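Side-chain contacts in N-acetyl-beta-D glucosaminidase (Rhizomucor miehei CAU432, PDB 4ZM6), which probably hydrolyses terminal N-acetyl-beta-D-glucosamine residues through its glycoside hydrolase family 3 part and binds acetyl-CoA in a GCN5-related glucosamine N-acetyltransferase region: residues K593-V598 with P620-K625; D547-H552 with V586-Q591; L630-A635 with K677-D682. All coordinates share one frame; numbering follows the deposited sequence.

Contact 1. Residues K593-V598 with P620-K625. With ACO (acetyl coenzyme *a), chain C.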
loop_
_atom_site.group_PDB
_atom_site.type_symbol
_atom_site.label_atom_id
_atom_site.label_comp_id
_atom_site.label_asym_id
_atom_site.label_seq_id
_atom_site.Cartn_x
_atom_site.Cartn_y
_atom_site.Cartn_z
ATOM N N LYS A 593 11.797 -8.933 -18.430
ATOM C CA LYS A 593 13.228 -8.732 -18.601
ATOM C C LYS A 593 13.595 -7.349 -18.096
ATOM O O LYS A 593 12.948 -6.364 -18.442
ATOM C CB LYS A 593 13.616 -8.880 -20.064
ATOM C CG LYS A 593 15.074 -8.589 -20.362
ATOM C CD LYS A 593 15.323 -8.722 -21.854
ATOM C CE LYS A 593 16.410 -7.781 -22.343
ATOM N NZ LYS A 593 16.098 -7.331 -23.721
ATOM N N ILE A 594 14.643 -7.288 -17.281
ATOM C CA ILE A 594 15.063 -6.041 -16.655
ATOM C C ILE A 594 15.738 -5.155 -17.698
ATOM O O ILE A 594 16.655 -5.593 -18.396
ATOM C CB ILE A 594 15.993 -6.309 -15.452
ATOM C CG1 ILE A 594 15.204 -7.036 -14.356
ATOM C CG2 ILE A 594 16.589 -5.008 -14.925
ATOM C CD1 ILE A 594 16.010 -7.399 -13.128
ATOM N N VAL A 595 15.256 -3.920 -17.811
ATOM C CA VAL A 595 15.762 -2.971 -18.804
ATOM C C VAL A 595 16.366 -1.707 -18.191
ATOM O O VAL A 595 17.226 -1.077 -18.802
ATOM C CB VAL A 595 14.672 -2.593 -19.830
ATOM C CG1 VAL A 595 14.353 -3.795 -20.703
ATOM C CG2 VAL A 595 13.408 -2.080 -19.147
ATOM N N GLY A 596 15.925 -1.341 -16.993
ATOM C CA GLY A 596 16.519 -0.220 -16.269
ATOM C C GLY A 596 16.528 -0.431 -14.768
ATOM O O GLY A 596 15.785 -1.262 -14.235
ATOM N N PHE A 597 17.364 0.346 -14.090
ATOM C CA PHE A 597 17.517 0.249 -12.650
ATOM C C PHE A 597 17.702 1.636 -12.047
ATOM O O PHE A 597 18.326 2.504 -12.654
ATOM C CB PHE A 597 18.726 -0.642 -12.329
ATOM C CG PHE A 597 19.131 -0.622 -10.885
ATOM C CD1 PHE A 597 18.492 -1.429 -9.966
ATOM C CD2 PHE A 597 20.150 0.211 -10.450
ATOM C CE1 PHE A 597 18.857 -1.412 -8.633
ATOM C CE2 PHE A 597 20.521 0.237 -9.119
ATOM C CZ PHE A 597 19.873 -0.577 -8.208
ATOM N N VAL A 598 17.161 1.829 -10.848
ATOM C CA VAL A 598 17.410 3.039 -10.074
ATOM C C VAL A 598 17.727 2.682 -8.614
ATOM O O VAL A 598 17.083 1.807 -8.028
ATOM C CB VAL A 598 16.218 4.019 -10.160
ATOM C CG1 VAL A 598 14.983 3.452 -9.475
ATOM C CG2 VAL A 598 16.578 5.376 -9.572
ATOM N N PRO A 620 21.394 0.293 -23.128
ATOM C CA PRO A 620 21.530 1.127 -24.330
ATOM C C PRO A 620 20.431 0.904 -25.363
ATOM O O PRO A 620 19.818 1.864 -25.827
ATOM C CB PRO A 620 22.883 0.700 -24.905
ATOM C CG PRO A 620 23.641 0.171 -23.741
ATOM C CD PRO A 620 22.616 -0.492 -22.873
ATOM N N SER A 621 20.164 -0.354 -25.695
ATOM C CA SER A 621 19.122 -0.696 -26.668
ATOM C C SER A 621 17.701 -0.304 -26.242
ATOM O O SER A 621 16.783 -0.366 -27.055
ATOM C CB SER A 621 19.162 -2.196 -26.959
ATOM O OG SER A 621 19.089 -2.933 -25.752
ATOM N N TYR A 622 17.520 0.084 -24.980
ATOM C CA TYR A 622 16.217 0.516 -24.473
ATOM C C TYR A 622 16.133 2.006 -24.084
ATOM O O TYR A 622 15.077 2.480 -23.648
ATOM C CB TYR A 622 15.836 -0.356 -23.283
ATOM C CG TYR A 622 15.392 -1.734 -23.682
ATOM C CD1 TYR A 622 16.315 -2.751 -23.912
ATOM C CD2 TYR A 622 14.040 -2.023 -23.840
ATOM C CE1 TYR A 622 15.901 -4.020 -24.282
ATOM C CE2 TYR A 622 13.617 -3.286 -24.211
ATOM C CZ TYR A 622 14.548 -4.278 -24.430
ATOM O OH TYR A 622 14.109 -5.523 -24.792
ATOM N N GLN A 623 17.228 2.746 -24.243
ATOM C CA GLN A 623 17.211 4.186 -23.988
ATOM C C GLN A 623 16.341 4.922 -25.017
ATOM O O GLN A 623 16.092 4.415 -26.113
ATOM C CB GLN A 623 18.639 4.742 -23.965
ATOM C CG GLN A 623 19.403 4.285 -22.738
ATOM C CD GLN A 623 20.883 4.609 -22.749
ATOM O OE1 GLN A 623 21.346 5.460 -23.502
ATOM N NE2 GLN A 623 21.635 3.933 -21.883
ATOM N N GLY A 624 15.857 6.102 -24.640
ATOM C CA GLY A 624 14.993 6.907 -25.501
ATOM C C GLY A 624 13.584 6.372 -25.695
ATOM O O GLY A 624 12.929 6.687 -26.692
ATOM N N LYS A 625 13.112 5.567 -24.748
ATOM C CA LYS A 625 11.741 5.044 -24.780
ATOM C C LYS A 625 10.914 5.462 -23.555
ATOM O O LYS A 625 9.771 5.032 -23.406
ATOM C CB LYS A 625 11.765 3.518 -24.885
ATOM C CG LYS A 625 12.557 2.988 -26.066
ATOM C CD LYS A 625 12.533 1.470 -26.097
ATOM C CE LYS A 625 13.333 0.917 -27.266
ATOM N NZ LYS A 625 12.738 1.303 -28.575
HETATM N N1A ACO C . 9.748 8.906 -28.623
HETATM C C2A ACO C . 10.620 9.891 -28.941
HETATM N N3A ACO C . 11.509 10.404 -28.061
HETATM C C4A ACO C . 11.586 9.942 -26.785
HETATM C C5A ACO C . 10.658 8.873 -26.370
HETATM C C6A ACO C . 9.707 8.357 -27.382
HETATM N N6A ACO C . 8.835 7.370 -27.064
HETATM N N7A ACO C . 10.920 8.610 -25.086
HETATM C C8A ACO C . 11.926 9.435 -24.697
HETATM N N9A ACO C . 12.321 10.237 -25.706
HETATM C C1B ACO C . 13.405 11.255 -25.622
HETATM C C2B ACO C . 12.869 12.646 -25.292
HETATM O O2B ACO C . 13.458 13.621 -26.162
HETATM C C3B ACO C . 13.211 12.892 -23.830
HETATM O O3B ACO C . 13.565 14.253 -23.521
HETATM P P3B ACO C . 14.944 15.027 -23.892
HETATM O O7A ACO C . 15.899 14.690 -22.765
HETATM O O8A ACO C . 15.341 14.534 -25.264
HETATM O O9A ACO C . 14.517 16.468 -23.882
HETATM C C4B ACO C . 14.316 11.882 -23.526
HETATM O O4B ACO C . 14.314 10.898 -24.573
HETATM C C5B ACO C . 14.112 11.230 -22.165
HETATM O O5B ACO C . 14.717 9.945 -22.204
HETATM P P1A ACO C . 14.085 8.679 -21.455
HETATM O O1A ACO C . 13.801 7.633 -22.508
HETATM O O2A ACO C . 13.002 9.078 -20.489
HETATM O O3A ACO C . 15.406 8.323 -20.617
HETATM P P2A ACO C . 16.289 7.039 -20.972
HETATM O O4A ACO C . 15.399 5.823 -20.867
HETATM O O5A ACO C . 17.040 7.284 -22.250
HETATM O O6A ACO C . 17.327 7.076 -19.749
HETATM C CBP ACO C . 19.446 7.870 -18.885
HETATM C CCP ACO C . 18.113 8.242 -19.510
HETATM C CDP ACO C . 19.216 7.209 -17.534
HETATM C CEP ACO C . 20.251 9.143 -18.676
HETATM C CAP ACO C . 20.146 6.918 -19.857
HETATM O OAP ACO C . 20.677 7.662 -20.950
HETATM C C9P ACO C . 21.237 6.103 -19.223
HETATM O O9P ACO C . 20.976 4.976 -18.824
HETATM N N8P ACO C . 22.458 6.626 -19.136
HETATM C C7P ACO C . 23.551 5.852 -18.580
HETATM C C6P ACO C . 24.771 6.697 -18.253
HETATM C C5P ACO C . 24.609 7.654 -17.087
HETATM O O5P ACO C . 25.328 8.638 -17.116
HETATM N N4P ACO C . 23.765 7.417 -16.069
HETATM C C3P ACO C . 23.671 8.309 -14.910
HETATM C C2P ACO C . 24.610 7.909 -13.766
HETATM S S1P ACO C . 24.915 9.230 -12.618
HETATM C C ACO C . 23.722 9.079 -11.472
HETATM O O ACO C . 22.841 8.248 -11.601
HETATM C CH3 ACO C . 23.772 10.003 -10.298
#

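Contact 2. Residues D547-H552 with V586-Q591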
loop_
_atom_site.group_PDB
_atom_site.type_symbol
_atom_site.label_atom_id
_atom_site.label_comp_id
_atom_site.label_asym_id
_atom_site.label_seq_id
_atom_site.Cartn_x
_atom_site.Cartn_y
_atom_site.Cartn_z
ATOM N N ASP A 547 18.085 -10.904 -4.383
ATOM C CA ASP A 547 18.260 -12.334 -4.652
ATOM C C ASP A 547 18.063 -12.682 -6.128
ATOM O O ASP A 547 18.785 -13.516 -6.669
ATOM C CB ASP A 547 17.316 -13.175 -3.787
ATOM C CG ASP A 547 17.683 -13.136 -2.298
ATOM O OD1 ASP A 547 18.865 -12.877 -1.961
ATOM O OD2 ASP A 547 16.784 -13.372 -1.461
ATOM N N ASP A 548 17.103 -12.029 -6.780
ATOM C CA ASP A 548 16.753 -12.331 -8.170
ATOM C C ASP A 548 17.391 -11.403 -9.206
ATOM O O ASP A 548 17.682 -11.832 -10.320
ATOM C CB ASP A 548 15.232 -12.280 -8.336
ATOM C CG ASP A 548 14.510 -13.253 -7.427
ATOM O OD1 ASP A 548 14.996 -14.398 -7.288
ATOM O OD2 ASP A 548 13.459 -12.879 -6.855
ATOM N N ASP A 549 17.603 -10.138 -8.843
ATOM C CA ASP A 549 17.940 -9.091 -9.818
ATOM C C ASP A 549 19.412 -8.663 -9.855
ATOM O O ASP A 549 19.818 -7.919 -10.754
ATOM C CB ASP A 549 17.080 -7.856 -9.546
ATOM C CG ASP A 549 15.590 -8.161 -9.555
ATOM O OD1 ASP A 549 15.175 -9.143 -10.217
ATOM O OD2 ASP A 549 14.833 -7.409 -8.898
ATOM N N LEU A 550 20.209 -9.123 -8.893
ATOM C CA LEU A 550 21.587 -8.649 -8.754
ATOM C C LEU A 550 22.456 -8.972 -9.974
ATOM O O LEU A 550 23.207 -8.116 -10.441
ATOM C CB LEU A 550 22.224 -9.212 -7.479
ATOM C CG LEU A 550 23.705 -8.896 -7.235
ATOM C CD1 LEU A 550 23.944 -7.392 -7.188
ATOM C CD2 LEU A 550 24.186 -9.568 -5.954
ATOM N N ASP A 551 22.361 -10.197 -10.485
ATOM C CA ASP A 551 23.157 -10.598 -11.655
ATOM C C ASP A 551 22.838 -9.745 -12.872
ATOM O O ASP A 551 23.734 -9.355 -13.611
ATOM C CB ASP A 551 22.938 -12.074 -12.000
ATOM C CG ASP A 551 23.653 -13.005 -11.049
ATOM O OD1 ASP A 551 24.887 -12.873 -10.900
ATOM O OD2 ASP A 551 22.982 -13.880 -10.463
ATOM N N HIS A 552 21.558 -9.453 -13.068
ATOM C CA HIS A 552 21.125 -8.631 -14.192
ATOM C C HIS A 552 21.571 -7.187 -14.059
ATOM O O HIS A 552 22.038 -6.590 -15.031
ATOM C CB HIS A 552 19.612 -8.701 -14.345
ATOM C CG HIS A 552 19.136 -10.016 -14.869
ATOM N ND1 HIS A 552 18.182 -10.775 -14.223
ATOM C CD2 HIS A 552 19.508 -10.723 -15.961
ATOM C CE1 HIS A 552 17.973 -11.885 -14.908
ATOM N NE2 HIS A 552 18.766 -11.878 -15.965
ATOM N N VAL A 586 13.538 -1.594 -10.239
ATOM C CA VAL A 586 13.953 -1.982 -11.587
ATOM C C VAL A 586 12.803 -1.726 -12.551
ATOM O O VAL A 586 11.655 -1.597 -12.130
ATOM C CB VAL A 586 14.390 -3.466 -11.668
ATOM C CG1 VAL A 586 15.533 -3.742 -10.701
ATOM C CG2 VAL A 586 13.226 -4.416 -11.403
ATOM N N ALA A 587 13.110 -1.644 -13.841
ATOM C CA ALA A 587 12.073 -1.545 -14.868
ATOM C C ALA A 587 12.104 -2.808 -15.724
ATOM O O ALA A 587 13.175 -3.254 -16.139
ATOM C CB ALA A 587 12.273 -0.303 -15.725
ATOM N N ARG A 588 10.927 -3.383 -15.967
ATOM C CA ARG A 588 10.800 -4.613 -16.750
ATOM C C ARG A 588 9.874 -4.408 -17.944
ATOM O O ARG A 588 8.881 -3.688 -17.843
ATOM C CB ARG A 588 10.217 -5.737 -15.892
ATOM C CG ARG A 588 11.039 -6.152 -14.686
ATOM C CD ARG A 588 10.351 -7.295 -13.951
ATOM N NE ARG A 588 10.810 -7.440 -12.567
ATOM C CZ ARG A 588 11.822 -8.210 -12.158
ATOM N NH1 ARG A 588 12.527 -8.934 -13.019
ATOM N NH2 ARG A 588 12.134 -8.253 -10.866
ATOM N N ASP A 589 10.178 -5.061 -19.062
ATOM C CA ASP A 589 9.238 -5.109 -20.187
ATOM C C ASP A 589 8.116 -6.113 -19.890
ATOM O O ASP A 589 8.082 -6.717 -18.811
ATOM C CB ASP A 589 9.953 -5.408 -21.522
ATOM C CG ASP A 589 10.628 -6.770 -21.557
ATOM O OD1 ASP A 589 10.166 -7.700 -20.867
ATOM O OD2 ASP A 589 11.625 -6.909 -22.299
ATOM N N SER A 590 7.196 -6.275 -20.840
ATOM C CA SER A 590 6.065 -7.204 -20.696
ATOM C C SER A 590 6.490 -8.650 -20.397
ATOM O O SER A 590 5.741 -9.396 -19.759
ATOM C CB SER A 590 5.214 -7.181 -21.964
ATOM O OG SER A 590 6.024 -7.407 -23.108
ATOM N N GLN A 591 7.682 -9.033 -20.860
ATOM C CA GLN A 591 8.242 -10.370 -20.617
ATOM C C GLN A 591 9.125 -10.478 -19.358
ATOM O O GLN A 591 9.830 -11.475 -19.177
ATOM C CB GLN A 591 9.042 -10.817 -21.844
ATOM C CG GLN A 591 8.194 -10.976 -23.092
ATOM C CD GLN A 591 9.015 -11.363 -24.308
ATOM O OE1 GLN A 591 10.050 -10.759 -24.587
ATOM N NE2 GLN A 591 8.553 -12.370 -25.046
#

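Contact 3. Residues L630-A635 with K677-D682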
loop_
_atom_site.group_PDB
_atom_site.type_symbol
_atom_site.label_atom_id
_atom_site.label_comp_id
_atom_site.label_asym_id
_atom_site.label_seq_id
_atom_site.Cartn_x
_atom_site.Cartn_y
_atom_site.Cartn_z
ATOM N N LEU A 630 10.346 6.876 -16.279
ATOM C CA LEU A 630 9.557 6.043 -15.366
ATOM C C LEU A 630 10.239 5.882 -14.018
ATOM O O LEU A 630 9.654 6.190 -12.975
ATOM C CB LEU A 630 9.317 4.654 -15.949
ATOM C CG LEU A 630 7.921 4.422 -16.507
ATOM C CD1 LEU A 630 7.657 5.283 -17.735
ATOM C CD2 LEU A 630 7.762 2.945 -16.836
ATOM N N LEU A 631 11.479 5.396 -14.064
ATOM C CA LEU A 631 12.259 5.091 -12.865
ATOM C C LEU A 631 12.551 6.351 -12.073
ATOM O O LEU A 631 12.443 6.363 -10.849
ATOM C CB LEU A 631 13.577 4.404 -13.246
ATOM C CG LEU A 631 13.444 3.007 -13.852
ATOM C CD1 LEU A 631 14.764 2.524 -14.426
ATOM C CD2 LEU A 631 12.911 2.023 -12.822
ATOM N N HIS A 632 12.927 7.401 -12.789
ATOM C CA HIS A 632 13.233 8.694 -12.194
ATOM C C HIS A 632 12.048 9.242 -11.393
ATOM O O HIS A 632 12.213 9.749 -10.281
ATOM C CB HIS A 632 13.625 9.658 -13.311
ATOM C CG HIS A 632 13.857 11.059 -12.856
ATOM N ND1 HIS A 632 12.826 11.923 -12.559
ATOM C CD2 HIS A 632 14.998 11.757 -12.670
ATOM C CE1 HIS A 632 13.323 13.089 -12.197
ATOM N NE2 HIS A 632 14.638 13.014 -12.257
ATOM N N ASP A 633 10.855 9.131 -11.966
ATOM C CA ASP A 633 9.634 9.575 -11.306
ATOM C C ASP A 633 9.304 8.728 -10.075
ATOM O O ASP A 633 8.909 9.261 -9.037
ATOM C CB ASP A 633 8.471 9.568 -12.301
ATOM C CG ASP A 633 8.566 10.699 -13.311
ATOM O OD1 ASP A 633 9.697 11.119 -13.647
ATOM O OD2 ASP A 633 7.511 11.183 -13.759
ATOM N N ALA A 634 9.477 7.414 -10.189
ATOM C CA ALA A 634 9.308 6.510 -9.046
ATOM C C ALA A 634 10.212 6.935 -7.896
ATOM O O ALA A 634 9.812 6.902 -6.737
ATOM C CB ALA A 634 9.606 5.073 -9.449
ATOM N N ALA A 635 11.427 7.360 -8.229
ATOM C CA ALA A 635 12.367 7.845 -7.228
ATOM C C ALA A 635 11.879 9.119 -6.533
ATOM O O ALA A 635 11.877 9.186 -5.304
ATOM C CB ALA A 635 13.738 8.069 -7.850
ATOM N N LYS A 677 14.888 17.910 -16.441
ATOM C CA LYS A 677 13.807 17.509 -15.532
ATOM C C LYS A 677 13.643 18.486 -14.370
ATOM O O LYS A 677 12.645 18.426 -13.653
ATOM C CB LYS A 677 14.065 16.116 -14.949
ATOM C CG LYS A 677 14.165 14.999 -15.973
ATOM C CD LYS A 677 12.811 14.417 -16.326
ATOM C CE LYS A 677 12.962 13.258 -17.296
ATOM N NZ LYS A 677 11.743 13.075 -18.129
ATOM N N GLY A 678 14.626 19.359 -14.162
ATOM C CA GLY A 678 14.536 20.389 -13.127
ATOM C C GLY A 678 15.665 20.416 -12.112
ATOM O O GLY A 678 15.691 21.300 -11.258
ATOM N N TRP A 679 16.588 19.456 -12.187
ATOM C CA TRP A 679 17.730 19.417 -11.278
ATOM C C TRP A 679 18.628 20.622 -11.508
ATOM O O TRP A 679 18.942 20.945 -12.648
ATOM C CB TRP A 679 18.555 18.136 -11.476
ATOM C CG TRP A 679 17.897 16.883 -10.972
ATOM C CD1 TRP A 679 17.053 16.064 -11.660
ATOM C CD2 TRP A 679 18.037 16.304 -9.669
ATOM N NE1 TRP A 679 16.659 15.020 -10.870
ATOM C CE2 TRP A 679 17.249 15.139 -9.643
ATOM C CE3 TRP A 679 18.747 16.661 -8.522
ATOM C CZ2 TRP A 679 17.156 14.320 -8.521
ATOM C CZ3 TRP A 679 18.654 15.848 -7.406
ATOM C CH2 TRP A 679 17.861 14.691 -7.414
ATOM N N ARG A 680 19.040 21.270 -10.421
ATOM C CA ARG A 680 19.950 22.411 -10.489
ATOM C C ARG A 680 21.424 21.956 -10.431
ATOM O O ARG A 680 21.978 21.753 -9.348
ATOM C CB ARG A 680 19.633 23.403 -9.359
ATOM N N MET A 681 22.048 21.810 -11.602
ATOM C CA MET A 681 23.455 21.387 -11.701
ATOM C C MET A 681 24.394 22.552 -11.381
ATOM O O MET A 681 24.116 23.690 -11.744
ATOM C CB MET A 681 23.788 20.871 -13.110
ATOM C CG MET A 681 22.821 19.849 -13.698
ATOM S SD MET A 681 22.687 18.294 -12.791
ATOM C CE MET A 681 24.308 17.584 -13.064
ATOM N N ASP A 682 25.513 22.258 -10.721
ATOM C CA ASP A 682 26.506 23.278 -10.372
ATOM C C ASP A 682 27.312 23.714 -11.591
ATOM O O ASP A 682 27.447 22.965 -12.560
ATOM C CB ASP A 682 27.467 22.754 -9.299
ATOM C CG ASP A 682 26.788 22.509 -7.959
ATOM O OD1 ASP A 682 25.539 22.481 -7.891
ATOM O OD2 ASP A 682 27.517 22.336 -6.963
#

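Contact 1. Residues K593-V598 with P620-K625
Val595 packs against the ring of Tyr622 from directly above, a CH-pi contact in which CG1 of Val595 lies 3.5 Å from the centroid of the Tyr622 ring and only 7° off its normal. The placement over the ring centre is borne out by the narrow spread of distances from Val595 CG1 to the six ring carbons of Tyr622, 3.6 to 3.9 Å. With Val595 CG1 anti to the carbonyl carbon (chi1 -69°), this methyl rather than CG2 meets the ring.

The polar term sits at the far end of the same ring. NZ of Lys593 donates a hydrogen bond to OH of Tyr622, 2.9 Å long; the amine approaches obliquely, and the lysine chain bends at its last two torsions to bring it there.

Backbone and ligand bonds make the third group. Beyond Tyr622, in the same loop, N of Gly624 donates to O5A of acetyl-CoA at 2.9 Å with an angle of 163°, and NE2 of Gln623 bonds to the carbonyl O of Val618. This main-chain grip on the pyrophosphate belongs to the Gln-x-x-Gly-x-Gly signature of the GNAT fold, here residues 623-628.

The tyrosine is thus held over one face by Val595 of strand 594-605 and at its hydroxyl by Lys593, just before that strand. Together the two contacts probably steady the loop ahead of Gly624, with the lysine end exposed.

Contact 2. Residues D547-H552 with V586-Q591
Asp549 on helix 546-561 meets Arg588 of strand 585-588 in a buried salt bridge. NH2 of Arg588 donates to OD1 of Asp549 at 3.2 Å, with an N-H...acceptor angle of 150°. The arginine comes in on the syn side of OD1 but tilted 25° out of the carboxylate plane, and the two planes are turned 61° against each other, so this is no flat, two-pronged pairing. With CG beside its backbone N, Asp549 directs its carboxylate toward the strand, and the arginine, extended from CG to NE, crosses it at about a right angle.

The close part is completed by an apolar fringe. CG1 of Val586 stands 4.1 Å from OD2 of Asp549; Ile594 packs on Asp549 and Arg588, and Tyr544 on Asp549 and Val586. The polar ends are shared: OD2 of Asp549 accepts from the backbone N of Arg545, and NE of Arg588 forms a second salt bridge with Asp542.

Toward the second subunit the two segments meet only loosely. OD2 of the partly exposed Asp548 stays 6.3 Å from NH2 of Arg588; its OD1 pairs instead with Lys262 of that subunit, and its OD2 with Arg545.

Asp549 and Asp542 probably offset the closeness of Arg588 to the like charge of Arg545. Their bonds to NH2 and NE fix the guanidinium's rotation and tie helix 546-561 to the sheet that carries strand 585-588.

Contact 3. Residues L630-A635 with K677-D682
His632 and Trp679 are joined edge to edge by a hydrogen bond: NE1 of the Trp679 indole donates to NE2 of the His632 imidazole at 3.2 Å. The bond is nearly straight, at 164°, and lies close to both ring planes, which themselves stand 83° apart. With neither ring over the face of the other, this is a directional polar contact and not a stack.

Lys677 supplies the other neighbour of the imidazole. Its CG lies 4.2 Å above one face, offset toward the rim, while its CB is 4.1 Å from NE2 of His632. A bend at chi2 (-86°) carries the rest of the lysine past the ring, and its NZ reaches OG1 of Thr629, a residue that binds acetyl-CoA.

In the next shell, ND1 of His632 makes a weak hydrogen bond to OD1 of Asp633, 3.4 Å long. That carboxylate is held in turn by Thr109 and Ser107 of the N-terminal glycoside hydrolase family 3 region. The indole is positioned by an edge-to-face contact with Phe674 and by Ile647, Leu649 and Leu613 of the sheet. Gly678, at positive phi, ends helix 665-677 in a Schellman motif and turns the chain toward Trp679.

With NE2 accepting from the indole, ND1 probably carries the proton, consistent with a neutral imidazole. The buried ring is held firmly at NE2 and more weakly at ND1, joining helix 627-642 to the chain after helix 665-677.

How the contacts relate
All three contacts belong to the acetyl-CoA-binding N-acetyltransferase region. Contacts 1 and 2 are sheet neighbours: strands 594-605 and 585-588 pair through Val595 and Gly596 with Ala587, a classic beta bulge, and Ile594 packs on both Asp549 and Arg588. Contact 3 is reached through Leu631, whose methyls touch Gly596, Phe597, Val586 and Ala587, so helix 627-642 backs the same strands. Contacts 2 and 3 are buried; contact 1 is partly so, with an exposed lysine. Their chemistry follows place: an aromatic face and hydroxyl beside the cofactor loop in contact 1, charge pairing near the second subunit in 2, and a ring-to-ring N-H...N bond near the hydrolase part in 3.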